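Local coordinates for tetratricopeptide TPR_2 repeat protein (Thermobaculum terrenum, PDB 5DJS) that carries tetratricopeptide repeats beside a GT-B fold of the glycosyl transferase family 41 and holds uridine-5'-diphosphate in this crystal, at residues F336-M341 with L417-C422; T424-L429 with S449-W454; P331-F336 with V412-L417. The protein carries 1 engineered substitution. All blocks are in the same frame, centred on the assembly; numbering follows the deposited sequence.

How the interactions relate
Following the chain from its N terminus, strand 332-335 comes first and runs straight into the loop 336-341; some 75 residues later, strand 412-414 and the loop 417-422 come back alongside the same two pieces. Interactions 3 and 1 therefore cross, their segments alternating along the chain, and they share Phe336 and Leu417. Interaction 3 joins the strands, and interaction 1 the loops leaving them, where UDP sits. Interaction 2 follows in series: 424-429 lies on the helix starting just after 417-422, and it closes a short loop of 19 residues through strand 435-438 onto helix 447-454. UDP touches interactions 1 and 2, tying the loops to that first helix.

Interaction 1: F336-M341 with L417-C422; sequences FNRLSM and LPYSGC. Engineered in segment 336-341: Met341 (natural residue Lys). With UDP (uridine-5'-diphosphate), chain E.
Two loops meet here around a bound diphosphate, just past two neighbouring parallel strands of the GT-B fold: 336-341 follows strand 332-335, and the loop 417-422 follows strand 412-414. The contact is buried, and much of what joins the loops passes through UDP. Protein to protein, the main touch is between Met341 and Tyr419. Met341 is an engineered residue, lysine in the natural sequence; its chain bends at chi3, and SD comes within 3.5 Å of CD1 of Tyr419. The sulfur meets the ring obliquely, 4.3 Å from SD to the centroid of the Tyr419 ring, a Met-aromatic contact. From there the methyl CE of Met341 carries on to the bridging oxygen O3A of UDP, 3.2 Å away. Tyr419 keeps CG anti to its backbone N (chi1 -168°), an orientation that brings its OH to 3.3 Å from NH2 of Arg338. The guanidinium stands almost square to that ring, the planes 88° apart, with the hydroxyl at its edge. One guanidinium face has SD of Met341 above it, toward the rim. Arg338 has two jobs besides: NE donates to O1A of UDP at 3.0 Å, and NH1 is hydrogen-bonded to Tyr123. Its backbone N adds a weak bond to O2A. The beta phosphate is met from the other loop, where Cys422 N donates to O2B at 2.9 Å in a fairly straight bond (154°), while Gly421 brings only a bare CA up to the same oxygen. Cys422 is the N-cap of helix 423-430. Arg338 beside the alpha phosphate and the N-terminal end of that helix at the beta phosphate would both be expected to offset the negative charge, one from each loop.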
loop_
_atom_site.group_PDB
_atom_site.type_symbol
_atom_site.label_atom_id
_atom_site.label_comp_id
_atom_site.label_asym_id
_atom_site.label_seq_id
_atom_site.Cartn_x
_atom_site.Cartn_y
_atom_site.Cartn_z
ATOM N N PHE A 336 -6.302 -0.355 13.168
ATOM C CA PHE A 336 -5.892 0.942 12.632
ATOM C C PHE A 336 -5.591 0.897 11.123
ATOM O O PHE A 336 -4.693 1.589 10.624
ATOM C CB PHE A 336 -4.702 1.498 13.435
ATOM C CG PHE A 336 -4.941 1.604 14.922
ATOM C CD1 PHE A 336 -6.232 1.625 15.481
ATOM C CD2 PHE A 336 -3.853 1.720 15.776
ATOM C CE1 PHE A 336 -6.412 1.719 16.854
ATOM C CE2 PHE A 336 -4.030 1.824 17.146
ATOM C CZ PHE A 336 -5.310 1.828 17.686
ATOM N N ASN A 337 -6.398 0.123 10.403
ATOM C CA ASN A 337 -6.252 -0.065 8.967
ATOM C C ASN A 337 -7.141 0.876 8.126
ATOM O O ASN A 337 -8.188 1.357 8.586
ATOM C CB ASN A 337 -6.546 -1.529 8.620
ATOM C CG ASN A 337 -5.410 -2.449 9.001
ATOM O OD1 ASN A 337 -4.270 -2.186 8.658
ATOM N ND2 ASN A 337 -5.711 -3.533 9.694
ATOM N N ARG A 338 -6.682 1.131 6.897
ATOM C CA ARG A 338 -7.432 1.858 5.865
ATOM C C ARG A 338 -8.864 1.343 5.739
ATOM O O ARG A 338 -9.112 0.132 5.875
ATOM C CB ARG A 338 -6.755 1.696 4.489
ATOM C CG ARG A 338 -5.413 2.396 4.346
ATOM C CD ARG A 338 -4.886 2.391 2.910
ATOM N NE ARG A 338 -4.240 1.125 2.499
ATOM C CZ ARG A 338 -4.656 0.304 1.530
ATOM N NH1 ARG A 338 -5.752 0.565 0.827
ATOM N NH2 ARG A 338 -3.971 -0.799 1.254
ATOM N N LEU A 339 -9.788 2.252 5.435
ATOM C CA LEU A 339 -11.210 1.907 5.384
ATOM C C LEU A 339 -11.575 0.958 4.243
ATOM O O LEU A 339 -12.540 0.196 4.351
ATOM C CB LEU A 339 -12.065 3.170 5.349
ATOM C CG LEU A 339 -11.894 4.079 6.582
ATOM C CD1 LEU A 339 -12.685 5.359 6.402
ATOM C CD2 LEU A 339 -12.303 3.394 7.885
ATOM N N SER A 340 -10.778 0.969 3.175
ATOM C CA SER A 340 -10.939 0.018 2.067
ATOM C C SER A 340 -10.838 -1.456 2.492
ATOM O O SER A 340 -11.457 -2.344 1.881
ATOM C CB SER A 340 -9.906 0.313 0.978
ATOM O OG SER A 340 -8.714 0.809 1.550
ATOM N N MET A 341 -10.068 -1.702 3.548
ATOM C CA MET A 341 -9.840 -3.047 4.064
ATOM C C MET A 341 -10.952 -3.528 5.006
ATOM O O MET A 341 -11.081 -4.733 5.238
ATOM C CB MET A 341 -8.488 -3.070 4.770
ATOM C CG MET A 341 -7.357 -2.518 3.903
ATOM S SD MET A 341 -5.735 -3.074 4.412
ATOM C CE MET A 341 -5.041 -1.542 4.979
ATOM N N LEU A 417 -9.671 -8.667 6.584
ATOM C CA LEU A 417 -9.768 -9.641 5.508
ATOM C C LEU A 417 -10.742 -9.088 4.439
ATOM O O LEU A 417 -11.571 -8.229 4.757
ATOM C CB LEU A 417 -10.265 -10.989 6.042
ATOM C CG LEU A 417 -11.553 -10.979 6.884
ATOM C CD1 LEU A 417 -12.616 -11.941 6.365
ATOM C CD2 LEU A 417 -11.238 -11.282 8.337
ATOM N N PRO A 418 -10.647 -9.534 3.181
ATOM C CA PRO A 418 -9.613 -10.452 2.667
ATOM C C PRO A 418 -8.235 -9.819 2.403
ATOM O O PRO A 418 -7.283 -10.556 2.090
ATOM C CB PRO A 418 -10.220 -10.938 1.344
ATOM C CG PRO A 418 -11.076 -9.805 0.903
ATOM C CD PRO A 418 -11.668 -9.236 2.162
ATOM N N TYR A 419 -8.139 -8.488 2.489
ATOM C CA TYR A 419 -6.878 -7.775 2.323
ATOM C C TYR A 419 -6.280 -7.597 3.738
ATOM O O TYR A 419 -6.709 -6.733 4.529
ATOM C CB TYR A 419 -7.130 -6.436 1.614
ATOM C CG TYR A 419 -5.926 -5.657 1.078
ATOM C CD1 TYR A 419 -4.813 -5.365 1.881
ATOM C CD2 TYR A 419 -5.937 -5.125 -0.216
ATOM C CE1 TYR A 419 -3.739 -4.610 1.400
ATOM C CE2 TYR A 419 -4.868 -4.368 -0.700
ATOM C CZ TYR A 419 -3.767 -4.114 0.115
ATOM O OH TYR A 419 -2.694 -3.379 -0.332
ATOM N N SER A 420 -5.270 -8.413 4.037
ATOM C CA SER A 420 -4.596 -8.361 5.327
ATOM C C SER A 420 -3.694 -7.153 5.416
ATOM O O SER A 420 -3.019 -6.793 4.444
ATOM C CB SER A 420 -3.747 -9.603 5.573
ATOM O OG SER A 420 -2.938 -9.401 6.720
ATOM N N GLY A 421 -3.671 -6.549 6.600
ATOM C CA GLY A 421 -2.787 -5.438 6.870
ATOM C C GLY A 421 -1.349 -5.912 6.953
ATOM O O GLY A 421 -1.074 -7.104 6.856
ATOM N N CYS A 422 -0.426 -4.977 7.114
ATOM C CA CYS A 422 0.983 -5.317 7.147
ATOM C C CYS A 422 1.708 -4.424 8.122
ATOM O O CYS A 422 2.123 -4.882 9.181
ATOM C CB CYS A 422 1.596 -5.208 5.751
ATOM S SG CYS A 422 3.372 -5.513 5.706
HETATM N N1 UDP E . -0.835 5.976 9.753
HETATM C C2 UDP E . -0.855 7.263 10.365
HETATM N N3 UDP E . -2.010 7.757 10.848
HETATM C C4 UDP E . -3.153 7.055 10.766
HETATM C C5 UDP E . -3.172 5.796 10.181
HETATM C C6 UDP E . -1.988 5.272 9.676
HETATM O O2 UDP E . 0.184 7.957 10.466
HETATM O O4 UDP E . -4.208 7.527 11.215
HETATM C "C1'" UDP E . 0.432 5.422 9.225
HETATM C "C2'" UDP E . 0.806 4.186 10.019
HETATM O "O2'" UDP E . 2.203 4.279 10.307
HETATM C "C3'" UDP E . 0.414 3.021 9.117
HETATM C "C4'" UDP E . 0.422 3.592 7.700
HETATM O "O4'" UDP E . 0.351 5.018 7.848
HETATM O "O3'" UDP E . 1.297 1.914 9.233
HETATM C "C5'" UDP E . -0.723 3.148 6.788
HETATM O "O5'" UDP E . -1.142 1.804 7.017
HETATM P PA UDP E . -2.538 1.284 6.378
HETATM O O1A UDP E . -2.413 1.422 4.880
HETATM O O2A UDP E . -3.652 1.987 7.118
HETATM O O3A UDP E . -2.680 -0.287 6.745
HETATM P PB UDP E . -1.575 -1.415 6.400
HETATM O O1B UDP E . -0.256 -0.870 6.864
HETATM O O2B UDP E . -1.997 -2.578 7.236
HETATM O O3B UDP E . -1.696 -1.637 4.912
#

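Interaction 2: T424-L429 with S449-W454; sequences TSLEAL and SSLLRW. With UDP (uridine-5'-diphosphate), chain E.
Apolar contacts alone join helix segments 424-429 and 449-454, while polar groups of the first segment reach UDP. The segments run roughly the same way, 31° between their directions, with axes 10.5 Å apart, and no hydrogen bond crosses between them. Leu451 makes the largest contribution. With CG anti to its backbone N, it pushes CD1 up to the facing helix, reaching 3.8 Å from the backbone CA of Leu426 and lying against the Ser425 main chain as well. The same methyl meets Leu429 tip to tip, CD1 of Leu429 to CD1 of Leu451 at 3.8 Å. Leu429 has CG beside its own backbone N (chi1 -58°), and both of its methyls also come up to CD2 of Leu452, whose chain crosses it obliquely at 4.1 Å from CD1 of Leu429. Leucine methyls carry the contact.

The polar contacts belong to the other side of helix 424-429. Thr424 N donates to O1B of UDP at 3.3 Å (139°), and the Thr424 hydroxyl is hydrogen-bonded to UDP and to Asn337. One turn on, the extended chain of Glu427 reaches both ribose hydroxyls: O2' donates to OE2 at 2.4 Å, and O3' is held only weakly, with both carboxylate oxygens within reach of its one proton. Arg400 salt-bridges OE2, which probably keeps the carboxylate ionised.

Strand 435-438 lies beneath both helices, with Val435 against Leu429 and Ser425, and Thr437 against Leu452. Helix 479-521 covers Leu426 and Leu429 with Trp492, and Leu452 also reaches Val461. Strands 412-414, 435-438 and 461-462 alternate with helices 423-430 and 447-454 as successive beta-alpha-beta units of the Rossmann-like domain, the two helices side by side on the sheet.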
loop_
_atom_site.group_PDB
_atom_site.type_symbol
_atom_site.label_atom_id
_atom_site.label_comp_id
_atom_site.label_asym_id
_atom_site.label_seq_id
_atom_site.Cartn_x
_atom_site.Cartn_y
_atom_site.Cartn_z
ATOM N N THR A 424 0.512 -1.874 9.878
ATOM C CA THR A 424 -0.263 -1.642 11.113
ATOM C C THR A 424 -0.097 -2.826 12.061
ATOM O O THR A 424 0.016 -2.651 13.273
ATOM C CB THR A 424 -1.778 -1.389 10.889
ATOM O OG1 THR A 424 -2.400 -2.565 10.371
ATOM C CG2 THR A 424 -2.031 -0.218 9.955
ATOM N N SER A 425 -0.071 -4.032 11.505
ATOM C CA SER A 425 0.153 -5.235 12.319
ATOM C C SER A 425 1.529 -5.232 12.969
ATOM O O SER A 425 1.656 -5.533 14.161
ATOM C CB SER A 425 -0.021 -6.495 11.481
ATOM O OG SER A 425 -1.244 -6.411 10.799
ATOM N N LEU A 426 2.548 -4.880 12.184
ATOM C CA LEU A 426 3.904 -4.775 12.699
ATOM C C LEU A 426 3.990 -3.676 13.764
ATOM O O LEU A 426 4.625 -3.865 14.802
ATOM C CB LEU A 426 4.891 -4.513 11.564
ATOM C CG LEU A 426 6.354 -4.331 11.957
ATOM C CD1 LEU A 426 6.941 -5.608 12.531
ATOM C CD2 LEU A 426 7.146 -3.886 10.744
ATOM N N GLU A 427 3.335 -2.545 13.514
ATOM C CA GLU A 427 3.292 -1.460 14.489
ATOM C C GLU A 427 2.678 -1.889 15.815
ATOM O O GLU A 427 3.142 -1.464 16.872
ATOM C CB GLU A 427 2.529 -0.258 13.927
ATOM C CG GLU A 427 3.331 0.540 12.906
ATOM C CD GLU A 427 2.520 1.606 12.206
ATOM O OE1 GLU A 427 1.263 1.557 12.236
ATOM O OE2 GLU A 427 3.156 2.500 11.620
ATOM N N ALA A 428 1.633 -2.713 15.752
ATOM C CA ALA A 428 0.981 -3.244 16.950
ATOM C C ALA A 428 1.965 -4.076 17.764
ATOM O O ALA A 428 2.173 -3.811 18.953
ATOM C CB ALA A 428 -0.243 -4.079 16.580
ATOM N N LEU A 429 2.588 -5.053 17.110
ATOM C CA LEU A 429 3.588 -5.900 17.766
ATOM C C LEU A 429 4.712 -5.072 18.406
ATOM O O LEU A 429 5.089 -5.338 19.542
ATOM C CB LEU A 429 4.180 -6.936 16.797
ATOM C CG LEU A 429 3.262 -7.945 16.083
ATOM C CD1 LEU A 429 4.079 -9.108 15.539
ATOM C CD2 LEU A 429 2.140 -8.473 16.960
ATOM N N SER A 449 -0.451 -13.054 8.603
ATOM C CA SER A 449 -0.288 -14.477 8.888
ATOM C C SER A 449 1.215 -14.823 8.879
ATOM O O SER A 449 1.698 -15.455 9.809
ATOM C CB SER A 449 -1.093 -15.365 7.918
ATOM O OG SER A 449 -0.426 -15.524 6.681
ATOM N N SER A 450 1.943 -14.356 7.860
ATOM C CA SER A 450 3.383 -14.598 7.737
ATOM C C SER A 450 4.162 -13.976 8.897
ATOM O O SER A 450 4.887 -14.674 9.609
ATOM C CB SER A 450 3.905 -14.052 6.401
ATOM O OG SER A 450 5.304 -14.253 6.263
ATOM N N LEU A 451 3.993 -12.667 9.078
ATOM C CA LEU A 451 4.640 -11.909 10.169
ATOM C C LEU A 451 4.533 -12.663 11.492
ATOM O O LEU A 451 5.537 -12.929 12.141
ATOM C CB LEU A 451 4.001 -10.513 10.332
ATOM C CG LEU A 451 4.763 -9.348 10.993
ATOM C CD1 LEU A 451 3.801 -8.450 11.758
ATOM C CD2 LEU A 451 5.892 -9.763 11.923
ATOM N N LEU A 452 3.302 -13.016 11.860
ATOM C CA LEU A 452 3.020 -13.709 13.112
ATOM C C LEU A 452 3.708 -15.084 13.201
ATOM O O LEU A 452 4.298 -15.417 14.236
ATOM C CB LEU A 452 1.503 -13.848 13.314
ATOM C CG LEU A 452 0.694 -12.557 13.531
ATOM C CD1 LEU A 452 -0.781 -12.885 13.586
ATOM C CD2 LEU A 452 1.103 -11.812 14.792
ATOM N N ARG A 453 3.647 -15.870 12.128
ATOM C CA ARG A 453 4.333 -17.168 12.095
ATOM C C ARG A 453 5.856 -17.023 12.308
ATOM O O ARG A 453 6.439 -17.720 13.136
ATOM C CB ARG A 453 4.050 -17.904 10.785
ATOM C CG ARG A 453 2.641 -18.472 10.680
ATOM C CD ARG A 453 2.534 -19.504 9.562
ATOM N NE ARG A 453 1.182 -20.060 9.446
ATOM C CZ ARG A 453 0.629 -20.960 10.273
ATOM N NH1 ARG A 453 1.288 -21.450 11.329
ATOM N NH2 ARG A 453 -0.616 -21.378 10.040
ATOM N N TRP A 454 6.476 -16.086 11.591
ATOM C CA TRP A 454 7.916 -15.813 11.734
ATOM C C TRP A 454 8.321 -15.243 13.099
ATOM O O TRP A 454 9.480 -15.369 13.483
ATOM C CB TRP A 454 8.412 -14.859 10.638
ATOM C CG TRP A 454 8.439 -15.449 9.263
ATOM C CD1 TRP A 454 7.753 -15.006 8.176
ATOM C CD2 TRP A 454 9.199 -16.585 8.824
ATOM N NE1 TRP A 454 8.033 -15.792 7.081
ATOM C CE2 TRP A 454 8.924 -16.765 7.448
ATOM C CE3 TRP A 454 10.085 -17.466 9.459
ATOM C CZ2 TRP A 454 9.497 -17.798 6.693
ATOM C CZ3 TRP A 454 10.661 -18.493 8.710
ATOM C CH2 TRP A 454 10.362 -18.650 7.339
HETATM N N1 UDP E . -0.835 5.976 9.753
HETATM C C2 UDP E . -0.855 7.263 10.365
HETATM N N3 UDP E . -2.010 7.757 10.848
HETATM C C4 UDP E . -3.153 7.055 10.766
HETATM C C5 UDP E . -3.172 5.796 10.181
HETATM C C6 UDP E . -1.988 5.272 9.676
HETATM O O2 UDP E . 0.184 7.957 10.466
HETATM O O4 UDP E . -4.208 7.527 11.215
HETATM C "C1'" UDP E . 0.432 5.422 9.225
HETATM C "C2'" UDP E . 0.806 4.186 10.019
HETATM O "O2'" UDP E . 2.203 4.279 10.307
HETATM C "C3'" UDP E . 0.414 3.021 9.117
HETATM C "C4'" UDP E . 0.422 3.592 7.700
HETATM O "O4'" UDP E . 0.351 5.018 7.848
HETATM O "O3'" UDP E . 1.297 1.914 9.233
HETATM C "C5'" UDP E . -0.723 3.148 6.788
HETATM O "O5'" UDP E . -1.142 1.804 7.017
HETATM P PA UDP E . -2.538 1.284 6.378
HETATM O O1A UDP E . -2.413 1.422 4.880
HETATM O O2A UDP E . -3.652 1.987 7.118
HETATM O O3A UDP E . -2.680 -0.287 6.745
HETATM P PB UDP E . -1.575 -1.415 6.400
HETATM O O1B UDP E . -0.256 -0.870 6.864
HETATM O O2B UDP E . -1.997 -2.578 7.236
HETATM O O3B UDP E . -1.696 -1.637 4.912
#

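Interaction 3: P331-F336 with V412-L417; sequences PVFGCF and VALDTL
Gly334 O is the best-gripped polar atom, held twice by the neighbouring strand: Leu414 N donates to it at 2.7 Å, nearly straight (168°), and Ala413 CA adds a CA-H...O contact at 3.2 Å. Val412 O is held in the same double way, by Gly334 N at 2.9 Å and by the CA of Phe333. These pairs set a parallel register, Phe333 beside Val412 and Gly334 beside Ala413. On the face carrying Phe333 and Val412, the two side chains lie alongside each other and point the same way, with ring atom CD1 of Phe333 3.6 Å from CB of Val412. Leu414 crosses obliquely, its CD1 3.9 Å from CB of Phe333. Beyond the bridges, SG of Cys335, anti to its backbone N, reaches CG2 of Thr416 at 3.9 Å. Ile353 and Trp350 of helix 344-356 cover this face; Ala413, on the other, meets Val435. The strands are the first and fourth along the chain in a six-stranded parallel sheet ordered 3-2-1-4-5-6, the Rossmann-like switch point typical of a GT-B domain, with the ligand site just beyond their C-terminal ends, where Phe336 touches UDP.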
loop_
_atom_site.group_PDB
_atom_site.type_symbol
_atom_site.label_atom_id
_atom_site.label_comp_id
_atom_site.label_asym_id
_atom_site.label_seq_id
_atom_site.Cartn_x
_atom_site.Cartn_y
_atom_site.Cartn_z
ATOM N N PRO A 331 -12.473 -5.912 27.154
ATOM C CA PRO A 331 -11.243 -5.491 26.464
ATOM C C PRO A 331 -11.515 -4.448 25.393
ATOM O O PRO A 331 -12.605 -4.426 24.824
ATOM C CB PRO A 331 -10.770 -6.784 25.794
ATOM C CG PRO A 331 -12.028 -7.552 25.553
ATOM C CD PRO A 331 -12.911 -7.254 26.730
ATOM N N VAL A 332 -10.531 -3.597 25.121
ATOM C CA VAL A 332 -10.578 -2.691 23.973
ATOM C C VAL A 332 -9.896 -3.386 22.804
ATOM O O VAL A 332 -8.683 -3.585 22.829
ATOM C CB VAL A 332 -9.864 -1.345 24.256
ATOM C CG1 VAL A 332 -9.905 -0.429 23.034
ATOM C CG2 VAL A 332 -10.497 -0.644 25.453
ATOM N N PHE A 333 -10.684 -3.765 21.799
ATOM C CA PHE A 333 -10.159 -4.233 20.508
ATOM C C PHE A 333 -9.791 -3.046 19.612
ATOM O O PHE A 333 -10.397 -1.981 19.709
ATOM C CB PHE A 333 -11.176 -5.117 19.797
ATOM C CG PHE A 333 -11.317 -6.475 20.405
ATOM C CD1 PHE A 333 -10.314 -7.423 20.239
ATOM C CD2 PHE A 333 -12.450 -6.815 21.130
ATOM C CE1 PHE A 333 -10.434 -8.688 20.786
ATOM C CE2 PHE A 333 -12.583 -8.078 21.677
ATOM C CZ PHE A 333 -11.574 -9.017 21.505
ATOM N N GLY A 334 -8.803 -3.244 18.741
ATOM C CA GLY A 334 -8.288 -2.174 17.873
ATOM C C GLY A 334 -7.986 -2.630 16.450
ATOM O O GLY A 334 -7.564 -3.772 16.231
ATOM N N CYS A 335 -8.231 -1.740 15.481
ATOM C CA CYS A 335 -7.865 -1.976 14.073
ATOM C C CYS A 335 -7.584 -0.657 13.376
ATOM O O CYS A 335 -8.510 0.070 13.030
ATOM C CB CYS A 335 -8.959 -2.731 13.321
ATOM S SG CYS A 335 -8.557 -2.947 11.576
ATOM N N PHE A 336 -6.302 -0.355 13.168
ATOM C CA PHE A 336 -5.892 0.942 12.632
ATOM C C PHE A 336 -5.591 0.897 11.123
ATOM O O PHE A 336 -4.693 1.589 10.624
ATOM C CB PHE A 336 -4.702 1.498 13.435
ATOM C CG PHE A 336 -4.941 1.604 14.922
ATOM C CD1 PHE A 336 -6.232 1.625 15.481
ATOM C CD2 PHE A 336 -3.853 1.720 15.776
ATOM C CE1 PHE A 336 -6.412 1.719 16.854
ATOM C CE2 PHE A 336 -4.030 1.824 17.146
ATOM C CZ PHE A 336 -5.310 1.828 17.686
ATOM N N VAL A 412 -5.980 -5.920 22.362
ATOM C CA VAL A 412 -5.851 -6.852 21.239
ATOM C C VAL A 412 -6.090 -6.100 19.929
ATOM O O VAL A 412 -7.029 -5.302 19.838
ATOM C CB VAL A 412 -6.903 -7.976 21.342
ATOM C CG1 VAL A 412 -6.864 -8.895 20.121
ATOM C CG2 VAL A 412 -6.720 -8.767 22.633
ATOM N N ALA A 413 -5.262 -6.371 18.919
ATOM C CA ALA A 413 -5.465 -5.819 17.573
ATOM C C ALA A 413 -6.121 -6.843 16.661
ATOM O O ALA A 413 -5.803 -8.032 16.719
ATOM C CB ALA A 413 -4.152 -5.373 16.984
ATOM N N LEU A 414 -7.045 -6.378 15.827
ATOM C CA LEU A 414 -7.744 -7.237 14.866
ATOM C C LEU A 414 -7.321 -6.861 13.458
ATOM O O LEU A 414 -7.319 -5.681 13.108
ATOM C CB LEU A 414 -9.259 -7.080 15.013
ATOM C CG LEU A 414 -9.839 -7.435 16.382
ATOM C CD1 LEU A 414 -11.313 -7.070 16.451
ATOM C CD2 LEU A 414 -9.645 -8.908 16.694
ATOM N N ASP A 415 -6.963 -7.863 12.662
ATOM C CA ASP A 415 -6.500 -7.650 11.282
ATOM C C ASP A 415 -7.654 -7.827 10.310
ATOM O O ASP A 415 -8.596 -8.566 10.588
ATOM C CB ASP A 415 -5.393 -8.649 10.956
ATOM C CG ASP A 415 -4.849 -8.511 9.543
ATOM O OD1 ASP A 415 -4.613 -7.364 9.109
ATOM O OD2 ASP A 415 -4.663 -9.560 8.867
ATOM N N THR A 416 -7.567 -7.147 9.171
ATOM C CA THR A 416 -8.628 -7.178 8.161
ATOM C C THR A 416 -8.541 -8.380 7.216
ATOM O O THR A 416 -7.500 -9.031 7.087
ATOM C CB THR A 416 -8.627 -5.889 7.329
ATOM O OG1 THR A 416 -7.302 -5.625 6.861
ATOM C CG2 THR A 416 -9.092 -4.711 8.171
ATOM N N LEU A 417 -9.671 -8.667 6.584
ATOM C CA LEU A 417 -9.768 -9.641 5.508
ATOM C C LEU A 417 -10.742 -9.088 4.439
ATOM O O LEU A 417 -11.571 -8.229 4.757
ATOM C CB LEU A 417 -10.265 -10.989 6.042
ATOM C CG LEU A 417 -11.553 -10.979 6.884
ATOM C CD1 LEU A 417 -12.616 -11.941 6.365
ATOM C CD2 LEU A 417 -11.238 -11.282 8.337
#